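Luciferase-like monooxygenase (PDB 4US5) probably acts as a flavin-utilising monooxygenase related to bacterial luciferase, inserting oxygen from molecular oxygen into a substrate. Local coordinates at residues E51-V56 and R244-R249; Q143-L148 and L184-A189; R293-L298 and E331-T336; D274-E279 and P284-G289. All coordinates share one frame; numbering follows the deposited sequence.

How the interactions relate
Along the chain, 51-56, in the loop between strand 42-45 and helix 59-68, pairs in interaction 1 with 244-249 on helix 233-251, closing a loop that spans much of the parallel barrel. Interaction 2 lies within that span, joining the end of helix 134-147 to the turn before strand 188-191; the two centres are 31 Å apart, on opposite sides of the chain's centre. Next comes interaction 4, a short local closure from 274-279 to strand 286-289, touching interaction 1 through the Arg244-Asp274 salt bridge. Strand 286-289 then runs into helix 291-305, which interaction 3 ties to the end of helix 319-332. Interactions 1, 4 and 3 follow in series without crossing.

Interaction 1: E51-V56 and R244-R249; sequences EIFNAV and RLFHRR. With NA (sodium ion), chain Q.
Phe53 and Phe246 alone join these segments, and they do so as a T-shaped (edge-to-face) pair linking a loop and a helix of the TIM-barrel fold. The ring planes stand at 70° with centroids 5.2 Å apart, and Phe246 CZ sits over the centre of the Phe53 ring, 3.9 Å from Phe53 CD1. Phe246 reaches across because its CG lies anti to the backbone N (chi1 -176°). CB of Glu51 covers the opposite face of the Phe53 ring near its rim. That ring is carried by a type I turn, Glu51 to Asn54, whose ends both bind sodium: Glu51 O at 3.0 Å and Asn54 O at 2.8 Å from the sodium ion. His48 O of the same chain and Ser159 OG of the second subunit complete the site, placing the turn at the subunit interface. Within the turn, Asn54 ND2 donates to Glu51 OE1 (2.8 Å), meeting it nearly along its C-O axis, with that oxygen close to the Asn54 amide plane.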
loop_
_atom_site.group_PDB
_atom_site.type_symbol
_atom_site.label_atom_id
_atom_site.label_comp_id
_atom_site.label_asym_id
_atom_site.label_seq_id
_atom_site.Cartn_x
_atom_site.Cartn_y
_atom_site.Cartn_z
ATOM N N GLU B 51 -17.928 2.863 -3.820
ATOM C CA GLU B 51 -18.913 3.676 -3.116
ATOM C C GLU B 51 -18.448 5.128 -3.218
ATOM O O GLU B 51 -17.317 5.447 -2.816
ATOM C CB GLU B 51 -19.021 3.254 -1.657
ATOM C CG GLU B 51 -19.723 1.917 -1.468
ATOM C CD GLU B 51 -19.735 1.415 -0.043
ATOM O OE1 GLU B 51 -18.977 1.928 0.821
ATOM O OE2 GLU B 51 -20.463 0.405 0.204
ATOM N N ILE B 52 -19.282 6.007 -3.785
ATOM C CA ILE B 52 -18.884 7.400 -3.918
ATOM C C ILE B 52 -18.713 8.032 -2.547
ATOM O O ILE B 52 -18.041 9.054 -2.420
ATOM C CB ILE B 52 -19.858 8.255 -4.798
ATOM C CG1 ILE B 52 -21.303 8.239 -4.262
ATOM C CG2 ILE B 52 -19.819 7.775 -6.238
ATOM C CD1 ILE B 52 -22.168 9.339 -4.881
ATOM N N PHE B 53 -19.326 7.448 -1.525
ATOM C CA PHE B 53 -19.340 8.109 -0.223
ATOM C C PHE B 53 -18.257 7.565 0.729
ATOM O O PHE B 53 -18.195 8.032 1.850
ATOM C CB PHE B 53 -20.712 7.987 0.464
ATOM C CG PHE B 53 -21.248 6.574 0.477
ATOM C CD1 PHE B 53 -20.916 5.707 1.504
ATOM C CD2 PHE B 53 -22.085 6.133 -0.532
ATOM C CE1 PHE B 53 -21.405 4.389 1.512
ATOM C CE2 PHE B 53 -22.586 4.849 -0.525
ATOM C CZ PHE B 53 -22.231 3.963 0.492
ATOM N N ASN B 54 -17.414 6.642 0.270
ATOM C CA ASN B 54 -16.247 6.202 1.063
ATOM C C ASN B 54 -15.011 6.234 0.172
ATOM O O ASN B 54 -15.022 5.680 -0.938
ATOM C CB ASN B 54 -16.483 4.815 1.617
ATOM C CG ASN B 54 -17.455 4.797 2.774
ATOM O OD1 ASN B 54 -17.405 5.629 3.680
ATOM N ND2 ASN B 54 -18.312 3.779 2.800
ATOM N N ALA B 55 -13.925 6.807 0.679
ATOM C CA ALA B 55 -12.750 7.155 -0.158
ATOM C C ALA B 55 -11.613 6.112 -0.253
ATOM O O ALA B 55 -10.692 6.303 -1.030
ATOM C CB ALA B 55 -12.164 8.462 0.320
ATOM N N VAL B 56 -11.649 5.056 0.552
ATOM C CA VAL B 56 -10.507 4.164 0.668
ATOM C C VAL B 56 -10.847 2.714 0.344
ATOM O O VAL B 56 -11.352 1.967 1.200
ATOM C CB VAL B 56 -9.881 4.176 2.080
ATOM C CG1 VAL B 56 -8.661 3.257 2.123
ATOM C CG2 VAL B 56 -9.463 5.567 2.449
ATOM N N ARG B 244 -28.705 10.697 10.092
ATOM C CA ARG B 244 -30.106 10.393 10.012
ATOM C C ARG B 244 -30.593 10.535 8.559
ATOM O O ARG B 244 -31.306 9.655 8.048
ATOM C CB ARG B 244 -30.885 11.306 10.937
ATOM C CG ARG B 244 -30.651 11.058 12.405
ATOM C CD ARG B 244 -31.375 12.073 13.262
ATOM N NE ARG B 244 -32.819 11.913 13.134
ATOM C CZ ARG B 244 -33.700 12.901 13.193
ATOM N NH1 ARG B 244 -33.316 14.147 13.401
ATOM N NH2 ARG B 244 -35.004 12.626 13.014
ATOM N N LEU B 245 -30.238 11.649 7.931
ATOM C CA LEU B 245 -30.685 11.933 6.538
ATOM C C LEU B 245 -30.019 10.989 5.562
ATOM O O LEU B 245 -30.645 10.543 4.613
ATOM C CB LEU B 245 -30.388 13.377 6.153
ATOM C CG LEU B 245 -30.760 13.797 4.714
ATOM C CD1 LEU B 245 -32.231 13.534 4.451
ATOM C CD2 LEU B 245 -30.417 15.259 4.475
ATOM N N PHE B 246 -28.756 10.623 5.835
ATOM C CA PHE B 246 -28.078 9.649 4.978
ATOM C C PHE B 246 -28.865 8.358 4.983
ATOM O O PHE B 246 -29.092 7.755 3.932
ATOM C CB PHE B 246 -26.616 9.419 5.434
ATOM C CG PHE B 246 -25.824 8.490 4.542
ATOM C CD1 PHE B 246 -25.308 8.919 3.340
ATOM C CD2 PHE B 246 -25.606 7.174 4.933
ATOM C CE1 PHE B 246 -24.588 8.064 2.514
ATOM C CE2 PHE B 246 -24.886 6.302 4.128
ATOM C CZ PHE B 246 -24.359 6.749 2.922
ATOM N N HIS B 247 -29.375 7.960 6.141
ATOM C CA HIS B 247 -30.182 6.742 6.183
ATOM C C HIS B 247 -31.532 6.866 5.474
ATOM O O HIS B 247 -31.972 5.929 4.847
ATOM C CB HIS B 247 -30.423 6.265 7.611
ATOM C CG HIS B 247 -29.415 5.283 8.075
ATOM N ND1 HIS B 247 -28.169 5.668 8.515
ATOM C CD2 HIS B 247 -29.430 3.930 8.109
ATOM C CE1 HIS B 247 -27.461 4.596 8.807
ATOM N NE2 HIS B 247 -28.221 3.532 8.615
ATOM N N ARG B 248 -32.202 7.999 5.651
ATOM C CA ARG B 248 -33.484 8.238 4.950
ATOM C C ARG B 248 -33.246 8.087 3.464
ATOM O O ARG B 248 -34.001 7.399 2.762
ATOM C CB ARG B 248 -34.033 9.642 5.253
ATOM C CG ARG B 248 -35.173 10.051 4.324
ATOM C CD ARG B 248 -35.688 11.449 4.611
ATOM N NE ARG B 248 -36.534 11.501 5.805
ATOM C CZ ARG B 248 -37.120 12.606 6.253
ATOM N NH1 ARG B 248 -36.979 13.755 5.611
ATOM N NH2 ARG B 248 -37.877 12.557 7.327
ATOM N N ARG B 249 -32.184 8.731 2.992
ATOM C CA ARG B 249 -31.904 8.777 1.576
ATOM C C ARG B 249 -31.547 7.411 1.036
ATOM O O ARG B 249 -32.049 7.000 0.015
ATOM C CB ARG B 249 -30.760 9.759 1.297
ATOM C CG ARG B 249 -31.158 11.210 1.383
ATOM C CD ARG B 249 -29.935 12.056 1.092
ATOM N NE ARG B 249 -30.199 13.471 1.035
ATOM C CZ ARG B 249 -29.264 14.377 0.773
ATOM N NH1 ARG B 249 -27.977 14.002 0.642
ATOM N NH2 ARG B 249 -29.579 15.644 0.713
HETATM NA NA NA Q . -15.322 3.283 -2.287
#

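Interaction 2: Q143-L148 and L184-A189; sequences QLRAYL and LGLPYA
The backbones of 143-148 and 184-189 stay well apart, Arg145 and Leu184 being nearest with CA atoms 10.4 Å from each other, and one long side chain spans the distance. Arg145 extends from helix 134-147 with CG anti to its own N (chi1 -168°), then bends at chi3. Its guanidinium meets the carbonyl of Leu184 end-on: Arg145 NH2 donates to Leu184 O at 2.7 Å, and Arg145 NH1 to the same Leu184 O at 3.0 Å. The oxygen lies only 2° out of the guanidinium plane. NH1 approaches in the carbonyl plane on a lone pair, while NH2 is tilted 25° from that plane. Beside this grip, Leu186 CD2 packs obliquely against the group, 3.2 Å from Arg145 NH2. A methionine in place of Arg145 lacks both N-H donors and would probably leave Leu184 O without this double grip, weakening the tie between helix and turn. Leu184 and Leu186 also touch Leu141 on helix 134-147, adding apolar packing. Gly185, with positive phi, closes the preceding helix in a Schellman motif. The arginine thus clasps the carbonyl of Leu184 where helix 175-184 gives way to the turn before strand 188-191, a helix-to-strand turn of the parallel beta/alpha barrel.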
loop_
_atom_site.group_PDB
_atom_site.type_symbol
_atom_site.label_atom_id
_atom_site.label_comp_id
_atom_site.label_asym_id
_atom_site.label_seq_id
_atom_site.Cartn_x
_atom_site.Cartn_y
_atom_site.Cartn_z
ATOM N N GLN B 143 -4.313 -19.683 6.491
ATOM C CA GLN B 143 -3.222 -19.562 5.531
ATOM C C GLN B 143 -2.393 -18.301 5.798
ATOM O O GLN B 143 -1.171 -18.316 5.740
ATOM C CB GLN B 143 -3.757 -19.449 4.125
ATOM C CG GLN B 143 -4.253 -20.699 3.457
ATOM C CD GLN B 143 -4.556 -20.406 1.999
ATOM O OE1 GLN B 143 -5.610 -19.861 1.679
ATOM N NE2 GLN B 143 -3.597 -20.683 1.117
ATOM N N LEU B 144 -3.080 -17.200 6.063
ATOM C CA LEU B 144 -2.408 -15.921 6.366
ATOM C C LEU B 144 -1.531 -16.082 7.590
ATOM O O LEU B 144 -0.397 -15.658 7.605
ATOM C CB LEU B 144 -3.458 -14.833 6.580
ATOM C CG LEU B 144 -2.977 -13.470 7.038
ATOM C CD1 LEU B 144 -1.911 -12.921 6.098
ATOM C CD2 LEU B 144 -4.179 -12.536 7.105
ATOM N N ARG B 145 -2.091 -16.656 8.654
ATOM C CA ARG B 145 -1.337 -16.852 9.905
ATOM C C ARG B 145 -0.092 -17.709 9.646
ATOM O O ARG B 145 0.977 -17.404 10.160
ATOM C CB ARG B 145 -2.288 -17.449 10.971
ATOM C CG ARG B 145 -1.861 -17.499 12.414
ATOM C CD ARG B 145 -2.972 -18.217 13.195
ATOM N NE ARG B 145 -3.440 -17.470 14.344
ATOM C CZ ARG B 145 -4.491 -17.827 15.085
ATOM N NH1 ARG B 145 -5.190 -18.908 14.786
ATOM N NH2 ARG B 145 -4.832 -17.098 16.133
ATOM N N ALA B 146 -0.208 -18.714 8.783
ATOM C CA ALA B 146 0.912 -19.563 8.422
ATOM C C ALA B 146 1.966 -18.794 7.632
ATOM O O ALA B 146 3.159 -18.941 7.861
ATOM C CB ALA B 146 0.439 -20.774 7.618
ATOM N N TYR B 147 1.535 -17.934 6.712
ATOM C CA TYR B 147 2.513 -17.133 5.971
ATOM C C TYR B 147 3.235 -16.155 6.877
ATOM O O TYR B 147 4.401 -15.839 6.660
ATOM C CB TYR B 147 1.850 -16.395 4.821
ATOM C CG TYR B 147 1.489 -17.267 3.639
ATOM C CD1 TYR B 147 2.424 -18.104 3.053
ATOM C CD2 TYR B 147 0.243 -17.192 3.075
ATOM C CE1 TYR B 147 2.108 -18.845 1.935
ATOM C CE2 TYR B 147 -0.096 -17.938 1.979
ATOM C CZ TYR B 147 0.835 -18.772 1.422
ATOM O OH TYR B 147 0.503 -19.480 0.341
ATOM N N LEU B 148 2.565 -15.686 7.905
ATOM C CA LEU B 148 3.170 -14.785 8.872
ATOM C C LEU B 148 4.070 -15.507 9.901
ATOM O O LEU B 148 4.692 -14.867 10.724
ATOM C CB LEU B 148 2.089 -13.958 9.600
ATOM C CG LEU B 148 1.373 -12.949 8.683
ATOM C CD1 LEU B 148 0.161 -12.366 9.382
ATOM C CD2 LEU B 148 2.339 -11.831 8.275
ATOM N N LEU B 184 -10.395 -19.630 16.987
ATOM C CA LEU B 184 -9.046 -19.409 16.464
ATOM C C LEU B 184 -8.142 -18.667 17.435
ATOM O O LEU B 184 -6.953 -18.480 17.170
ATOM C CB LEU B 184 -9.123 -18.650 15.122
ATOM C CG LEU B 184 -9.825 -19.410 14.000
ATOM C CD1 LEU B 184 -10.111 -18.492 12.820
ATOM C CD2 LEU B 184 -9.002 -20.605 13.559
ATOM N N GLY B 185 -8.700 -18.228 18.547
ATOM C CA GLY B 185 -7.942 -17.521 19.554
ATOM C C GLY B 185 -7.481 -16.158 19.073
ATOM O O GLY B 185 -6.389 -15.727 19.391
ATOM N N LEU B 186 -8.337 -15.479 18.323
ATOM C CA LEU B 186 -7.985 -14.167 17.792
ATOM C C LEU B 186 -8.597 -13.030 18.560
ATOM O O LEU B 186 -9.744 -13.138 19.012
ATOM C CB LEU B 186 -8.446 -14.069 16.351
ATOM C CG LEU B 186 -7.625 -14.895 15.394
ATOM C CD1 LEU B 186 -8.328 -14.945 14.052
ATOM C CD2 LEU B 186 -6.213 -14.354 15.260
ATOM N N PRO B 187 -7.885 -11.888 18.623
ATOM C CA PRO B 187 -8.508 -10.663 19.061
ATOM C C PRO B 187 -9.682 -10.349 18.110
ATOM O O PRO B 187 -9.618 -10.681 16.938
ATOM C CB PRO B 187 -7.382 -9.627 18.929
ATOM C CG PRO B 187 -6.118 -10.411 18.971
ATOM C CD PRO B 187 -6.449 -11.710 18.326
ATOM N N TYR B 188 -10.742 -9.740 18.644
ATOM C CA TYR B 188 -11.985 -9.633 17.956
ATOM C C TYR B 188 -12.582 -8.259 18.133
ATOM O O TYR B 188 -12.652 -7.772 19.236
ATOM C CB TYR B 188 -12.960 -10.677 18.510
ATOM C CG TYR B 188 -14.307 -10.707 17.857
ATOM C CD1 TYR B 188 -14.443 -10.972 16.527
ATOM C CD2 TYR B 188 -15.478 -10.532 18.614
ATOM C CE1 TYR B 188 -15.701 -11.056 15.931
ATOM C CE2 TYR B 188 -16.739 -10.575 18.028
ATOM C CZ TYR B 188 -16.849 -10.856 16.695
ATOM O OH TYR B 188 -18.081 -10.948 16.104
ATOM N N ALA B 189 -13.025 -7.658 17.028
ATOM C CA ALA B 189 -13.706 -6.380 17.082
ATOM C C ALA B 189 -15.095 -6.534 16.493
ATOM O O ALA B 189 -15.256 -6.883 15.323
ATOM C CB ALA B 189 -12.918 -5.344 16.322
#

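Interaction 3: R293-L298 and E331-T336; sequences RVRDQL and EAFELT
Asp296 OD1 is gripped side-on by Arg295, from NE at 3.1 Å and NH2 at 3.0 Å, both from one face of its carboxylate, in a salt bridge within the helix. The NH2 bond comes on the syn side, 25° out of the carboxylate plane; NE meets the oxygen from further above it. The other end of the guanidinium turns to the second segment: Arg295 NH1 donates to a water 2.8 Å away, and that water donates to Ala332 O at 2.6 Å. The arginine side chain is bent at chi3 (64°), and Arg295 CD passes 3.6 Å from Ala332 O. Nearer the backbones, Ala332 CB meets Arg295 CB at 4.2 Å, and Phe333 lies under the arginine stem, with Arg295 CG over one face of its ring and Leu298 CB at its edge, 4.0 Å from Phe333 CZ. Replaced by a leucine, Arg295 would probably leave Asp296 without its in-helix partner and Ala332 O without the water-mediated link. Helix 319-332 ends in a Schellman motif with Glu334 at C-prime. The contact therefore joins helix 291-305 to it by an apolar layer: the arginine stem packs directly on the helix end, its charged end linked by water.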
loop_
_atom_site.group_PDB
_atom_site.type_symbol
_atom_site.label_atom_id
_atom_site.label_comp_id
_atom_site.label_asym_id
_atom_site.label_seq_id
_atom_site.Cartn_x
_atom_site.Cartn_y
_atom_site.Cartn_z
ATOM N N ARG B 293 -23.269 12.117 28.544
ATOM C CA ARG B 293 -24.284 11.151 28.096
ATOM C C ARG B 293 -23.627 10.013 27.307
ATOM O O ARG B 293 -23.905 8.843 27.557
ATOM C CB ARG B 293 -25.371 11.804 27.238
ATOM C CG ARG B 293 -26.424 10.806 26.762
ATOM C CD ARG B 293 -27.400 11.344 25.724
ATOM N NE ARG B 293 -28.150 12.460 26.251
ATOM C CZ ARG B 293 -29.165 12.353 27.110
ATOM N NH1 ARG B 293 -29.570 11.157 27.551
ATOM N NH2 ARG B 293 -29.781 13.457 27.539
ATOM N N VAL B 294 -22.764 10.367 26.356
ATOM C CA VAL B 294 -22.115 9.329 25.548
ATOM C C VAL B 294 -21.176 8.497 26.417
ATOM O O VAL B 294 -21.148 7.300 26.285
ATOM C CB VAL B 294 -21.463 9.833 24.224
ATOM C CG1 VAL B 294 -22.429 10.744 23.472
ATOM C CG2 VAL B 294 -20.185 10.559 24.500
ATOM N N ARG B 295 -20.474 9.126 27.365
ATOM C CA ARG B 295 -19.556 8.395 28.252
ATOM C C ARG B 295 -20.331 7.333 29.034
ATOM O O ARG B 295 -19.954 6.152 29.077
ATOM C CB ARG B 295 -18.858 9.365 29.216
ATOM C CG ARG B 295 -17.962 8.682 30.241
ATOM C CD ARG B 295 -17.718 9.585 31.458
ATOM N NE ARG B 295 -18.964 9.840 32.172
ATOM C CZ ARG B 295 -19.196 10.855 32.998
ATOM N NH1 ARG B 295 -18.269 11.773 33.240
ATOM N NH2 ARG B 295 -20.382 10.960 33.589
ATOM N N ASP B 296 -21.459 7.751 29.597
ATOM C CA ASP B 296 -22.253 6.825 30.432
ATOM C C ASP B 296 -22.812 5.680 29.599
ATOM O O ASP B 296 -22.756 4.512 30.008
ATOM C CB ASP B 296 -23.383 7.585 31.133
ATOM C CG ASP B 296 -22.884 8.531 32.213
ATOM O OD1 ASP B 296 -21.688 8.473 32.594
ATOM O OD2 ASP B 296 -23.684 9.358 32.673
ATOM N N GLN B 297 -23.363 5.996 28.430
ATOM C CA GLN B 297 -23.930 4.976 27.560
ATOM C C GLN B 297 -22.856 3.984 27.120
ATOM O O GLN B 297 -23.047 2.760 27.144
ATOM C CB GLN B 297 -24.587 5.630 26.340
ATOM C CG GLN B 297 -25.188 4.669 25.340
ATOM C CD GLN B 297 -26.414 3.918 25.896
ATOM O OE1 GLN B 297 -27.520 4.437 25.881
ATOM N NE2 GLN B 297 -26.200 2.701 26.395
ATOM N N LEU B 298 -21.713 4.514 26.694
ATOM C CA LEU B 298 -20.666 3.669 26.154
ATOM C C LEU B 298 -20.022 2.809 27.224
ATOM O O LEU B 298 -19.688 1.664 26.984
ATOM C CB LEU B 298 -19.589 4.524 25.446
ATOM C CG LEU B 298 -20.025 5.175 24.144
ATOM C CD1 LEU B 298 -18.994 6.229 23.714
ATOM C CD2 LEU B 298 -20.199 4.135 23.051
ATOM N N GLU B 331 -11.360 13.462 26.368
ATOM C CA GLU B 331 -11.483 14.150 27.694
ATOM C C GLU B 331 -12.485 13.371 28.588
ATOM O O GLU B 331 -12.192 13.046 29.727
ATOM C CB GLU B 331 -11.962 15.582 27.474
ATOM C CG GLU B 331 -12.136 16.421 28.745
ATOM C CD GLU B 331 -12.761 17.809 28.478
ATOM O OE1 GLU B 331 -13.421 18.024 27.425
ATOM O OE2 GLU B 331 -12.604 18.693 29.352
ATOM N N ALA B 332 -13.603 12.967 28.012
ATOM C CA ALA B 332 -14.592 12.205 28.788
ATOM C C ALA B 332 -14.076 10.870 29.299
ATOM O O ALA B 332 -14.436 10.438 30.400
ATOM C CB ALA B 332 -15.852 12.005 27.965
ATOM N N PHE B 333 -13.221 10.200 28.528
ATOM C CA PHE B 333 -12.634 8.933 28.939
ATOM C C PHE B 333 -11.251 9.072 29.596
ATOM O O PHE B 333 -10.574 8.076 29.828
ATOM C CB PHE B 333 -12.610 7.969 27.746
ATOM C CG PHE B 333 -13.951 7.407 27.431
ATOM C CD1 PHE B 333 -14.869 8.138 26.677
ATOM C CD2 PHE B 333 -14.353 6.223 28.001
ATOM C CE1 PHE B 333 -16.116 7.635 26.419
ATOM C CE2 PHE B 333 -15.614 5.734 27.750
ATOM C CZ PHE B 333 -16.490 6.449 26.978
ATOM N N GLU B 334 -10.877 10.298 29.906
ATOM C CA GLU B 334 -9.672 10.573 30.688
ATOM C C GLU B 334 -8.418 10.025 30.021
ATOM O O GLU B 334 -7.540 9.448 30.675
ATOM C CB GLU B 334 -9.836 10.038 32.154
ATOM C CG GLU B 334 -10.913 10.831 32.874
ATOM C CD GLU B 334 -11.272 10.294 34.274
ATOM O OE1 GLU B 334 -10.596 9.380 34.825
ATOM O OE2 GLU B 334 -12.250 10.770 34.801
ATOM N N LEU B 335 -8.364 10.150 28.698
ATOM C CA LEU B 335 -7.199 9.666 27.977
ATOM C C LEU B 335 -5.958 10.485 28.408
ATOM O O LEU B 335 -6.021 11.706 28.522
ATOM C CB LEU B 335 -7.395 9.775 26.467
ATOM C CG LEU B 335 -7.908 8.507 25.758
ATOM C CD1 LEU B 335 -9.198 8.029 26.394
ATOM C CD2 LEU B 335 -8.077 8.760 24.282
ATOM N N THR B 336 -4.847 9.799 28.545
ATOM C CA THR B 336 -3.554 10.450 28.753
ATOM C C THR B 336 -2.941 10.802 27.380
ATOM O O THR B 336 -2.668 9.910 26.584
ATOM C CB THR B 336 -2.603 9.510 29.504
ATOM O OG1 THR B 336 -3.144 9.208 30.792
ATOM C CG2 THR B 336 -1.224 10.141 29.684
HETATM O O HOH W 1 -15.590 11.860 32.307
#

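Interaction 4: D274-E279 and P284-G289; sequences DPLAEE and PRYVVG
Glu279 and Arg285 form a bidentate salt bridge beside strand 286-289 of the parallel barrel. The grip is side-on: Arg285 NE donates to Glu279 OE2 at 2.8 Å, and Arg285 NH2 to Glu279 OE1 at 3.0 Å. Both bonds are nearly straight (171° and 176°) and both acceptors are met on the syn side, with the two flat groups nearly coplanar. The conformations differ sharply. Glu279 holds CG between its N and carbonyl carbon (chi1 58°) and then runs extended, which carries the carboxylate across to the guanidinium; Arg285 leaves its backbone with CG anti to N and bends at chi3, and the side chains of Glu279 and Arg285 cross at about a right angle. Arg285 NH1 is held separately, by the carbonyls of Phe193 and Ile194, so the guanidinium has partners on more than one flank. Arg285 CD also lies over one face of the Tyr286 ring, toward its rim. Leu276 sets both methyls against one corner of that ring, CD2 at 3.6 Å and CD1 at 3.7 Å from Tyr286 CE2. The loop itself is shaped by an Asx motif, and Tyr286 stacks on His243 of helix 233-251. In the Asx motif, Ala277 N donates to Asp274 OD1 at 3.2 Å from well above the carboxylate plane.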
loop_
_atom_site.group_PDB
_atom_site.type_symbol
_atom_site.label_atom_id
_atom_site.label_comp_id
_atom_site.label_asym_id
_atom_site.label_seq_id
_atom_site.Cartn_x
_atom_site.Cartn_y
_atom_site.Cartn_z
ATOM N N ASP B 274 -37.639 7.524 8.550
ATOM C CA ASP B 274 -36.586 7.702 9.549
ATOM C C ASP B 274 -36.237 6.300 10.069
ATOM O O ASP B 274 -36.680 5.908 11.157
ATOM C CB ASP B 274 -37.070 8.634 10.654
ATOM C CG ASP B 274 -35.946 9.122 11.551
ATOM O OD1 ASP B 274 -34.874 8.473 11.586
ATOM O OD2 ASP B 274 -36.138 10.156 12.202
ATOM N N PRO B 275 -35.512 5.518 9.253
ATOM C CA PRO B 275 -35.133 4.163 9.621
ATOM C C PRO B 275 -34.488 4.083 11.005
ATOM O O PRO B 275 -34.753 3.132 11.733
ATOM C CB PRO B 275 -34.107 3.763 8.554
ATOM C CG PRO B 275 -34.361 4.655 7.412
ATOM C CD PRO B 275 -34.922 5.923 7.961
ATOM N N LEU B 276 -33.697 5.079 11.382
ATOM C CA LEU B 276 -33.012 5.022 12.675
ATOM C C LEU B 276 -33.999 5.192 13.855
ATOM O O LEU B 276 -33.796 4.628 14.932
ATOM C CB LEU B 276 -31.917 6.068 12.756
ATOM C CG LEU B 276 -30.835 5.940 11.694
ATOM C CD1 LEU B 276 -29.838 7.070 11.833
ATOM C CD2 LEU B 276 -30.156 4.577 11.785
ATOM N N ALA B 277 -35.045 5.968 13.647
ATOM C CA ALA B 277 -36.074 6.165 14.687
ATOM C C ALA B 277 -36.999 4.948 14.783
ATOM O O ALA B 277 -37.594 4.714 15.814
ATOM C CB ALA B 277 -36.888 7.414 14.387
ATOM N N GLU B 278 -37.139 4.212 13.684
ATOM C CA GLU B 278 -38.166 3.163 13.539
ATOM C C GLU B 278 -37.649 1.799 14.018
ATOM O O GLU B 278 -38.367 0.806 13.940
ATOM C CB GLU B 278 -38.649 3.061 12.053
ATOM C CG GLU B 278 -39.344 4.325 11.521
ATOM C CD GLU B 278 -39.223 4.543 9.995
ATOM O OE1 GLU B 278 -38.776 3.621 9.278
ATOM O OE2 GLU B 278 -39.576 5.665 9.510
ATOM N N GLU B 279 -36.400 1.738 14.492
ATOM C CA GLU B 279 -35.839 0.481 14.933
ATOM C C GLU B 279 -35.506 0.622 16.405
ATOM O O GLU B 279 -35.441 1.729 16.928
ATOM C CB GLU B 279 -34.600 0.105 14.110
ATOM C CG GLU B 279 -33.513 1.169 14.166
ATOM C CD GLU B 279 -32.263 0.792 13.382
ATOM O OE1 GLU B 279 -32.288 -0.195 12.624
ATOM O OE2 GLU B 279 -31.241 1.496 13.542
ATOM N N PRO B 284 -28.553 1.945 21.597
ATOM C CA PRO B 284 -28.788 2.651 20.329
ATOM C C PRO B 284 -27.772 2.207 19.268
ATOM O O PRO B 284 -26.599 2.015 19.592
ATOM C CB PRO B 284 -28.605 4.132 20.700
ATOM C CG PRO B 284 -27.934 4.154 22.025
ATOM C CD PRO B 284 -28.169 2.841 22.693
ATOM N N ARG B 285 -28.195 2.120 18.021
ATOM C CA ARG B 285 -27.280 1.744 16.958
ATOM C C ARG B 285 -26.092 2.730 16.881
ATOM O O ARG B 285 -24.921 2.326 16.760
ATOM C CB ARG B 285 -27.980 1.717 15.613
ATOM C CG ARG B 285 -27.052 1.248 14.488
ATOM C CD ARG B 285 -27.623 1.495 13.130
ATOM N NE ARG B 285 -28.729 0.575 12.841
ATOM C CZ ARG B 285 -28.575 -0.659 12.389
ATOM N NH1 ARG B 285 -27.383 -1.163 12.194
ATOM N NH2 ARG B 285 -29.634 -1.405 12.166
ATOM N N TYR B 286 -26.428 4.009 16.922
ATOM C CA TYR B 286 -25.460 5.087 16.898
ATOM C C TYR B 286 -25.606 5.872 18.201
ATOM O O TYR B 286 -26.721 6.223 18.618
ATOM C CB TYR B 286 -25.737 6.020 15.716
ATOM C CG TYR B 286 -25.759 5.342 14.368
ATOM C CD1 TYR B 286 -24.925 4.279 14.071
ATOM C CD2 TYR B 286 -26.610 5.797 13.364
ATOM C CE1 TYR B 286 -24.931 3.698 12.820
ATOM C CE2 TYR B 286 -26.618 5.214 12.103
ATOM C CZ TYR B 286 -25.800 4.166 11.844
ATOM O OH TYR B 286 -25.789 3.576 10.620
ATOM N N VAL B 287 -24.480 6.131 18.852
ATOM C CA VAL B 287 -24.470 6.761 20.163
ATOM C C VAL B 287 -24.246 8.237 20.020
ATOM O O VAL B 287 -23.199 8.670 19.506
ATOM C CB VAL B 287 -23.401 6.123 21.041
ATOM C CG1 VAL B 287 -23.290 6.830 22.390
ATOM C CG2 VAL B 287 -23.722 4.654 21.235
ATOM N N VAL B 288 -25.197 9.030 20.531
ATOM C CA VAL B 288 -25.226 10.472 20.286
ATOM C C VAL B 288 -25.444 11.219 21.589
ATOM O O VAL B 288 -26.274 10.791 22.419
ATOM C CB VAL B 288 -26.377 10.858 19.344
ATOM C CG1 VAL B 288 -26.379 12.363 19.063
ATOM C CG2 VAL B 288 -26.300 10.064 18.054
ATOM N N GLY B 289 -24.753 12.339 21.761
ATOM C CA GLY B 289 -25.041 13.242 22.873
ATOM C C GLY B 289 -23.887 14.058 23.377
ATOM O O GLY B 289 -22.803 14.119 22.760
#